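Local coordinates for replication initiation and membrane attachment protein (Geobacillus stearothermophilus 10, PDB 5WTN) that acts as a tetrameric primosomal protein in the initiation of bacterial DNA replication and forms a complex with a primosomal re-initiation protein, at the interface of chains A and B and the interface of chains A and C. Numbering follows the deposited sequence. Chains: chain A/B/C, Replication initiation and membrane attachment protein.

Contact 1: the interface of chains A and B. Residues chain A 282; chain B 126, 129-130.
A carboxylate oxygen of A:Glu282, OE1, takes a salt bridge from the guanidinium of B:Arg129, with NH1 at 3.4 Å. The hydrogen bond within it is fairly straight, 154° at the hydrogen, but long and therefore weak. The two side chains cross at about a right angle, and the carboxylate and guanidinium planes are turned 82° apart. This excludes the flat, two-pronged pairing in which both carboxylate oxygens would meet both NH groups, so attraction between opposite charges probably matters more here than precise bond geometry.

B:Arg129 suits its place by length. Its chain runs extended from CG to NE, flanking the carboxylate, with CD 3.5 Å from OE1 of A:Glu282; the last torsion, chi4 -86°, then turns the guanidinium so that NH1 points back towards the acid. A:Glu282 is likewise stretched beyond CG, which carries its charge from the backbone of chain A to the helix of chain B. Its other oxygen, OE2, rests over the next residue, 3.9 Å from CA of B:Arg130. The chain of B:Arg130 bends away, yet NE lies 5.7 Å from OE2, and this second positive charge probably helps to stabilise the carboxylate. B:Val126, one turn earlier, borders the site with little surface hidden. A glutamine in place of A:Glu282 would probably keep the shape but leave B:Arg129 without its opposite charge.

A:Glu282 lies in the loop just after helix 263-278, directly before the C-terminal strand 283-287, whereas its partners line a face of helix 122-143 in chain B; by two-fold symmetry the patch recurs with the chains exchanged.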
# COMPACT_ATOMS: atom_id res chain seq x y z
N GLU A 282 36.01 -4.43 11.42
CA GLU A 282 34.77 -4.97 10.81
C GLU A 282 34.92 -5.47 9.37
O GLU A 282 35.66 -4.88 8.59
CB GLU A 282 33.64 -3.93 10.80
CG GLU A 282 33.09 -3.51 12.14
CD GLU A 282 31.83 -2.66 11.99
OE1 GLU A 282 30.71 -3.22 12.16
OE2 GLU A 282 31.96 -1.44 11.67
N VAL B 126 26.03 -7.20 10.15
CA VAL B 126 27.44 -6.79 10.24
C VAL B 126 27.87 -6.04 8.97
O VAL B 126 28.53 -5.01 9.05
CB VAL B 126 28.38 -7.97 10.62
CG1 VAL B 126 29.84 -7.59 10.51
CG2 VAL B 126 28.07 -8.46 11.99
N ARG B 129 26.01 -2.51 8.87
CA ARG B 129 26.67 -1.67 9.86
C ARG B 129 27.94 -0.97 9.34
O ARG B 129 28.06 0.26 9.46
CB ARG B 129 27.02 -2.51 11.08
CG ARG B 129 27.17 -1.75 12.40
CD ARG B 129 27.45 -2.78 13.47
NE ARG B 129 27.35 -2.23 14.82
CZ ARG B 129 28.35 -1.63 15.45
NH1 ARG B 129 29.52 -1.46 14.84
NH2 ARG B 129 28.17 -1.18 16.70
N ARG B 130 28.86 -1.75 8.76
CA ARG B 130 30.12 -1.20 8.24
C ARG B 130 29.82 -0.27 7.09
O ARG B 130 30.43 0.78 6.94
CB ARG B 130 31.09 -2.31 7.85
CG ARG B 130 32.26 -1.90 6.92
CD ARG B 130 33.09 -0.70 7.45
NE ARG B 130 34.23 -0.33 6.59
CZ ARG B 130 34.13 0.20 5.36
NH1 ARG B 130 32.94 0.42 4.80
NH2 ARG B 130 35.23 0.49 4.68

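Contact 2: the interface of chains A and C. Residues chain A 31, 35-36, 39-40; chain C 44, 48, 69-70.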
# COMPACT_ATOMS: atom_id res chain seq x y z
N THR A 31 -11.15 -8.56 4.18
CA THR A 31 -12.44 -8.29 3.59
C THR A 31 -13.06 -9.52 2.98
O THR A 31 -14.28 -9.66 3.03
CB THR A 31 -12.35 -7.21 2.55
OG1 THR A 31 -11.56 -6.12 3.06
CG2 THR A 31 -13.74 -6.71 2.19
N GLN A 35 -14.04 -11.75 6.81
CA GLN A 35 -15.32 -11.07 7.00
C GLN A 35 -16.52 -11.99 6.97
O GLN A 35 -17.38 -11.85 7.80
CB GLN A 35 -15.52 -9.92 6.03
CG GLN A 35 -16.60 -8.93 6.48
CD GLN A 35 -16.94 -7.93 5.39
OE1 GLN A 35 -17.87 -7.12 5.53
NE2 GLN A 35 -16.19 -7.95 4.32
N PRO A 36 -16.58 -12.92 6.00
CA PRO A 36 -17.73 -13.85 6.07
C PRO A 36 -17.83 -14.60 7.41
O PRO A 36 -18.93 -14.93 7.84
CB PRO A 36 -17.45 -14.82 4.93
CG PRO A 36 -16.74 -13.98 3.93
CD PRO A 36 -15.84 -13.08 4.74
N GLY A 39 -18.14 -11.27 10.43
CA GLY A 39 -19.15 -10.27 10.12
C GLY A 39 -18.56 -8.90 9.87
O GLY A 39 -17.43 -8.62 10.26
N CYS A 40 -19.36 -8.04 9.23
CA CYS A 40 -18.94 -6.70 8.84
C CYS A 40 -18.57 -5.75 9.97
O CYS A 40 -17.66 -4.93 9.81
CB CYS A 40 -20.01 -6.07 7.94
SG CYS A 40 -21.63 -5.67 8.72
N ALA C 44 -17.60 -0.50 6.57
CA ALA C 44 -17.57 -1.90 6.17
C ALA C 44 -18.03 -2.16 4.74
O ALA C 44 -17.40 -2.94 4.03
CB ALA C 44 -18.35 -2.77 7.13
N THR C 48 -15.98 -3.50 1.45
CA THR C 48 -16.39 -4.74 0.81
C THR C 48 -16.54 -4.55 -0.70
O THR C 48 -16.13 -5.40 -1.48
CB THR C 48 -17.70 -5.32 1.41
OG1 THR C 48 -17.63 -5.31 2.84
CG2 THR C 48 -17.92 -6.75 0.94
N LEU C 69 -20.75 -12.31 2.20
CA LEU C 69 -19.41 -11.82 2.48
C LEU C 69 -19.43 -10.94 3.70
O LEU C 69 -18.52 -11.00 4.53
CB LEU C 69 -18.86 -11.00 1.31
CG LEU C 69 -18.49 -11.69 -0.00
CD1 LEU C 69 -18.32 -10.65 -1.10
CD2 LEU C 69 -17.21 -12.49 0.18
N MET C 70 -20.48 -10.13 3.83
CA MET C 70 -20.61 -9.27 4.99
C MET C 70 -21.29 -9.97 6.17
O MET C 70 -21.16 -9.54 7.33
CB MET C 70 -21.32 -7.97 4.60
CG MET C 70 -20.66 -7.28 3.43
SD MET C 70 -21.31 -5.68 3.11
CE MET C 70 -20.53 -4.81 4.43
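With CG anti to the backbone N (chi1 -161°) and the chain straight beyond it, A:Gln35 reaches from helix 24-38 to C:Thr48, whose hydroxyl OG1 stands beside its own backbone N (chi1 -47°). These helices belong to the N-terminal winged-helix domain of the DnaB/DnaD family, here pairing with its copy in chain C.

The amide of A:Gln35 is set by its own helix: NE2 donates to the carbonyl O of A:Thr31 at 2.9 Å, on a lone pair and in the carbonyl plane. OE1 is thereby turned to OG1 of C:Thr48, 3.2 Å away. That bond is weak, probably because the hydroxyl's hydrogen is directed to the carbonyl O of C:Ala44, 2.7 Å from OG1 of C:Thr48. NE2 of A:Gln35 offers OG1 another weak bond.

C:Met70 lies side by side with A:Gln35, and its flexible thioether, bent at chi3, brings CE to 3.8 Å from CB of A:Cys40. The small side chains of A:Cys40 and C:Ala44, whose CB atoms touch, probably let the two copies of helix 40-55 approach closely. At the start of that helix, A:Cys40 N makes a weak bond of 3.0 Å to the carbonyl O of C:Met70, at the end of helix 64-70; the opposed helix ends probably attract. A:Pro36 has no N-H for the carbonyl of C:Leu69, and packs its ring there instead, CG 3.7 Å from CA of C:Leu69.

The C-alpha centres of contacts 1 and 2 are about 48 Å apart, and they share no residue or secondary-structure element. Chain A takes part in both, using the approach to its C-terminal strand in contact 1 and its N-terminal helices in contact 2. Each patch belongs to a different two-fold interface, one opposite chain B and the other opposite chain C. Two separate dyads acting on the same subunit can join dimers into a larger body, in keeping with the four copies of the deposited assembly and the tetramer reported for DnaB.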